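Local coordinates for protein endo-1,4-beta-xylanase (Pseudoalteromonas haloplanktis, PDB 1H12) that probably cleaves internal beta-1,4 linkages of xylan as a cold-adapted family 8 glycoside hydrolase, at residues Leu154-Arg159 and Lys398-Asn402; Lys322-Gln327 and Cys339-Lys345. All coordinates share one frame; numbering follows the deposited sequence.

Contact 1 (Leu154-Arg159 and Lys398-Asn402); sequences LNASAR and KFYNN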
# COMPACT_ATOMS: atom_id res chain seq x y z
N LEU A 154 6.65 13.36 -3.79
CA LEU A 154 6.15 14.66 -3.37
C LEU A 154 6.58 14.97 -1.96
O LEU A 154 6.94 16.11 -1.63
CB LEU A 154 4.63 14.71 -3.47
CG LEU A 154 4.04 14.86 -4.87
CD1 LEU A 154 2.55 14.67 -4.80
CD2 LEU A 154 4.41 16.21 -5.51
N ASN A 155 6.54 13.96 -1.08
CA ASN A 155 6.98 14.15 0.30
C ASN A 155 8.49 14.42 0.39
O ASN A 155 8.92 15.23 1.18
CB ASN A 155 6.57 12.97 1.15
CG ASN A 155 5.10 13.01 1.56
OD1 ASN A 155 4.25 12.26 0.88
ND2 ASN A 155 4.78 13.76 2.50
N ALA A 156 9.28 13.71 -0.44
CA ALA A 156 10.73 13.93 -0.47
C ALA A 156 11.03 15.36 -0.89
O ALA A 156 11.89 16.03 -0.26
CB ALA A 156 11.35 12.93 -1.41
N SER A 157 10.36 15.85 -1.91
CA SER A 157 10.51 17.25 -2.29
C SER A 157 10.25 18.17 -1.12
O SER A 157 11.02 19.11 -0.87
CB SER A 157 9.52 17.56 -3.41
OG SER A 157 9.48 18.96 -3.69
N ALA A 158 9.15 17.94 -0.43
CA ALA A 158 8.76 18.82 0.66
C ALA A 158 9.75 18.80 1.80
O ALA A 158 10.02 19.83 2.41
CB ALA A 158 7.38 18.46 1.16
N ARG A 159 10.30 17.64 2.14
CA ARG A 159 11.19 17.51 3.27
C ARG A 159 12.61 17.93 2.96
O ARG A 159 13.28 18.51 3.83
CB ARG A 159 11.19 16.10 3.85
CG ARG A 159 9.80 15.62 4.34
CD ARG A 159 9.90 14.47 5.29
NE ARG A 159 10.39 14.95 6.59
CZ ARG A 159 10.59 14.19 7.65
NH1 ARG A 159 10.97 14.76 8.79
NH2 ARG A 159 10.38 12.86 7.60
N LYS A 398 2.75 10.78 7.84
CA LYS A 398 2.29 12.16 7.73
C LYS A 398 2.37 12.64 6.31
O LYS A 398 3.16 12.15 5.52
CB LYS A 398 3.12 13.07 8.62
CG LYS A 398 3.12 12.72 10.09
CD LYS A 398 3.88 13.77 10.89
CE LYS A 398 3.85 13.51 12.42
NZ LYS A 398 4.68 14.43 13.14
N PHE A 399 1.56 13.66 5.99
CA PHE A 399 1.60 14.32 4.70
C PHE A 399 2.39 15.62 4.82
O PHE A 399 2.02 16.50 5.61
CB PHE A 399 0.21 14.65 4.18
CG PHE A 399 -0.63 13.49 3.74
CD1 PHE A 399 -0.26 12.15 3.89
CD2 PHE A 399 -1.85 13.74 3.14
CE1 PHE A 399 -1.11 11.14 3.44
CE2 PHE A 399 -2.72 12.73 2.74
CZ PHE A 399 -2.33 11.43 2.86
N TYR A 400 3.46 15.73 4.07
CA TYR A 400 4.33 16.92 4.07
C TYR A 400 4.07 17.70 2.78
O TYR A 400 4.45 17.29 1.69
CB TYR A 400 5.83 16.50 4.13
CG TYR A 400 6.20 15.79 5.40
CD1 TYR A 400 6.05 14.42 5.56
CD2 TYR A 400 6.70 16.51 6.48
CE1 TYR A 400 6.39 13.81 6.75
CE2 TYR A 400 7.07 15.90 7.65
CZ TYR A 400 6.89 14.54 7.80
OH TYR A 400 7.23 13.96 8.99
N ASN A 401 3.35 18.82 2.88
CA ASN A 401 3.06 19.62 1.71
C ASN A 401 4.25 20.38 1.23
O ASN A 401 5.08 20.88 2.02
CB ASN A 401 1.96 20.66 2.00
CG ASN A 401 0.58 20.10 1.93
OD1 ASN A 401 0.30 19.09 1.28
ND2 ASN A 401 -0.35 20.77 2.66
N ASN A 402 4.34 20.56 -0.08
CA ASN A 402 5.26 21.47 -0.69
C ASN A 402 4.77 22.88 -0.52
O ASN A 402 3.57 23.13 -0.37
CB ASN A 402 5.41 21.12 -2.18
CG ASN A 402 6.21 19.87 -2.34
OD1 ASN A 402 5.59 18.71 -2.46
ND2 ASN A 402 7.46 19.98 -2.24

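Contact 2 (Lys322-Gln327 and Cys339-Lys345); sequences KNCYEQ and CAGEGQK. With XYP (beta-D-xylopyranose), chain B.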
# COMPACT_ATOMS: atom_id res chain seq x y z
N LYS A 322 -7.73 -23.95 13.68
CA LYS A 322 -6.43 -23.48 14.10
C LYS A 322 -6.53 -22.27 14.99
O LYS A 322 -5.54 -21.68 15.35
CB LYS A 322 -5.56 -23.17 12.87
CG LYS A 322 -5.35 -24.39 11.94
CD LYS A 322 -4.67 -23.92 10.53
CE LYS A 322 -5.55 -22.93 9.67
NZ LYS A 322 -6.75 -23.45 9.12
N ASN A 323 -7.74 -21.79 15.30
CA ASN A 323 -7.94 -20.60 16.12
C ASN A 323 -7.25 -19.38 15.50
O ASN A 323 -6.66 -18.58 16.22
CB ASN A 323 -7.51 -20.79 17.55
CG ASN A 323 -8.14 -19.69 18.46
OD1 ASN A 323 -9.32 -19.38 18.32
ND2 ASN A 323 -7.35 -19.17 19.42
N CYS A 324 -7.34 -19.25 14.22
CA CYS A 324 -6.85 -18.08 13.48
C CYS A 324 -7.86 -17.72 12.43
O CYS A 324 -8.61 -18.59 11.98
CB CYS A 324 -5.49 -18.38 12.80
SG CYS A 324 -5.66 -19.59 11.45
N TYR A 325 -7.89 -16.47 12.01
CA TYR A 325 -8.48 -16.18 10.72
C TYR A 325 -7.37 -16.35 9.67
O TYR A 325 -6.19 -16.19 9.97
CB TYR A 325 -9.12 -14.79 10.64
CG TYR A 325 -8.24 -13.62 10.91
CD1 TYR A 325 -8.14 -13.06 12.18
CD2 TYR A 325 -7.49 -13.03 9.88
CE1 TYR A 325 -7.33 -11.98 12.45
CE2 TYR A 325 -6.68 -11.97 10.15
CZ TYR A 325 -6.57 -11.43 11.43
OH TYR A 325 -5.77 -10.32 11.63
N GLU A 326 -7.79 -16.74 8.47
CA GLU A 326 -6.88 -17.09 7.42
C GLU A 326 -6.58 -15.94 6.45
O GLU A 326 -7.18 -14.89 6.48
CB GLU A 326 -7.41 -18.31 6.67
CG GLU A 326 -7.44 -19.57 7.50
CD GLU A 326 -7.83 -20.83 6.74
OE1 GLU A 326 -7.94 -20.81 5.50
OE2 GLU A 326 -8.07 -21.85 7.44
N GLN A 327 -5.64 -16.23 5.55
CA GLN A 327 -5.16 -15.28 4.56
C GLN A 327 -6.07 -15.10 3.38
O GLN A 327 -5.99 -14.03 2.73
CB GLN A 327 -3.77 -15.73 4.06
CG GLN A 327 -2.72 -15.63 5.17
CD GLN A 327 -1.28 -15.79 4.71
OE1 GLN A 327 -0.99 -16.32 3.66
NE2 GLN A 327 -0.37 -15.27 5.51
N CYS A 339 -3.03 -19.53 8.14
CA CYS A 339 -3.34 -18.55 9.13
C CYS A 339 -2.76 -17.20 8.75
O CYS A 339 -1.70 -17.10 8.15
CB CYS A 339 -2.83 -18.93 10.52
SG CYS A 339 -3.71 -20.31 11.30
N ALA A 340 -3.44 -16.13 9.17
CA ALA A 340 -2.95 -14.78 8.93
C ALA A 340 -1.52 -14.64 9.35
O ALA A 340 -1.14 -14.95 10.46
CB ALA A 340 -3.76 -13.80 9.72
N GLY A 341 -0.74 -14.06 8.50
CA GLY A 341 0.63 -13.68 8.88
C GLY A 341 0.75 -12.25 9.33
O GLY A 341 -0.23 -11.56 9.58
N GLU A 342 1.97 -11.82 9.47
CA GLU A 342 2.23 -10.55 10.08
C GLU A 342 1.69 -9.39 9.26
O GLU A 342 1.23 -8.40 9.81
CB GLU A 342 3.71 -10.32 10.36
CG GLU A 342 4.39 -11.39 11.22
CD GLU A 342 5.02 -12.50 10.45
OE1 GLU A 342 4.69 -12.70 9.27
OE2 GLU A 342 5.90 -13.17 11.05
N GLY A 343 1.77 -9.51 7.93
CA GLY A 343 1.33 -8.40 7.09
C GLY A 343 -0.17 -8.18 7.15
O GLY A 343 -0.64 -7.05 7.11
N GLN A 344 -0.92 -9.28 7.22
CA GLN A 344 -2.36 -9.19 7.32
C GLN A 344 -2.75 -8.60 8.66
O GLN A 344 -3.64 -7.72 8.76
CB GLN A 344 -2.97 -10.56 7.07
CG GLN A 344 -4.46 -10.56 6.89
CD GLN A 344 -5.03 -11.92 6.71
OE1 GLN A 344 -4.29 -12.92 6.75
NE2 GLN A 344 -6.36 -12.00 6.54
N LYS A 345 -2.09 -9.07 9.73
CA LYS A 345 -2.34 -8.51 11.04
C LYS A 345 -1.96 -7.02 11.10
O LYS A 345 -2.64 -6.23 11.75
CB LYS A 345 -1.56 -9.30 12.09
CG LYS A 345 -2.07 -10.68 12.28
CD LYS A 345 -1.27 -11.50 13.28
CE LYS A 345 -1.94 -12.84 13.62
NZ LYS A 345 -1.04 -13.70 14.44
O1 XYP B . 5.66 -16.96 8.15
C1 XYP B . 4.50 -17.34 7.39
C2 XYP B . 3.83 -16.16 6.93
C3 XYP B . 2.63 -16.41 6.10
C4 XYP B . 2.88 -17.59 5.15
C5 XYP B . 3.55 -18.76 5.86
O2 XYP B . 3.49 -15.23 7.97
O3 XYP B . 2.20 -15.23 5.43
O4 XYP B . 1.73 -17.99 4.46
O5 XYP B . 4.73 -18.28 6.51

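Contact 1 (Leu154-Arg159 and Lys398-Asn402)
Tyr400, which buries the most surface in this contact, lays its ring against the side chain of Arg159. CD of Arg159 sits over the middle of the face, 3.7 Å from the centroid of the Tyr400 ring and almost on its normal, as a CH-pi contact. A bend at the third torsion (chi3 74°) then carries the guanidinium onward along the ring toward the hydroxyl, with the two planes only 5° apart. The result is an offset stack and an off-centre cation-pi contact: CZ of Arg159 lies 4.3 Å from the centroid of the Tyr400 ring, and the guanidinium reaches out over the phenol oxygen. The same guanidinium donates from NH2 to Val88 O, so one end of it is tied to the fold. The base of Tyr400 rests on the helix, CB to Ala158 CB 3.9 Å, and its backbone O takes a hydrogen bond from Tyr211.

Asn155 comes to the rim of the ring rather than its face. Its amide plane stands at 88° to the ring beside CD1, and the amide group also lies against the backbone N of Tyr400.

Two residues beyond Tyr400, Asn402 turns its amide into the helix surface between Leu154 O and the Ser157 hydroxyl, with CG 3.7 Å from Ser157 OG; the Ser157 hydroxyl has a hydrogen bond with Asn162. The backbone N of Asn402 is held by Asn215. Phe399 turns the other way, among Tyr12, Phe151 and Tyr211.

The contact thus lays the extended tail that follows helix 379-392 across the last turns of helix 143-160, in the helical barrel of this family. Stacking takes a face of the guanidinium and still allows NH2 to bond Val88 O, so dispersion, an N-H bond and probably some cation-pi attraction together hold Arg159 on the tyrosine.

Contact 2 (Lys322-Gln327 and Cys339-Lys345)
Cys339 opens the second segment with a disulfide to Cys324, SG to SG 2.1 Å (chi3 -73°), and CE of Lys322 packs on the Cys339 sulfur at 3.6 Å. The backbone of Cys339 also makes a lone beta bridge with Glu326. Ala340 N donates to Tyr325 O (2.9 Å, 158° at the hydrogen), and Ala340 CB touches CE2 of the Tyr325 ring at 3.5 Å. Gly341 is the N-cap of helix 342-351; its CA comes within 3.4 Å of XYP O2, where a beta carbon would run into that hydroxyl. Glu342 OE1 approaches the same hydroxyl, 3.1 Å from XYP O2, while the Gln327 amide faces O3 and O4; Tyr378 and Asn382 complete the pocket. The straight Gln344 chain passes the edge of the Tyr325 ring, its amide roughly upright to it (81°), and Gln344 NE2 donates to Glu326 O (3.0 Å) and also bonds Tyr278. A leucine in its place would probably leave Glu326 O and the Tyr278 hydroxyl without this shared partner. Lys345 lays CG beside Tyr325 OH, which is bonded to Asn348. The segments join the loop after helix 300-318 to the start of helix 342-351, with the short strands 329-330 and 333-334 between them and Tyr325 leaning on Leu313.

Contacts 1 and 2 are both partly buried, each centred about 18 Å from the centre of the chain but on opposite sides of it, with their own centres about 34 Å apart. They share no helix or strand and do not touch. Contact 1 joins residues far apart in sequence, bringing the C-terminal tail onto helix 143-160 through a flat cation-aromatic stack and asparagine side chains. Contact 2 is local: a covalent link and defined hydrogen bonds close a short excursion of the chain. Only contact 2 meets the sugar; contact 1 lies on the far side of the chain's centre.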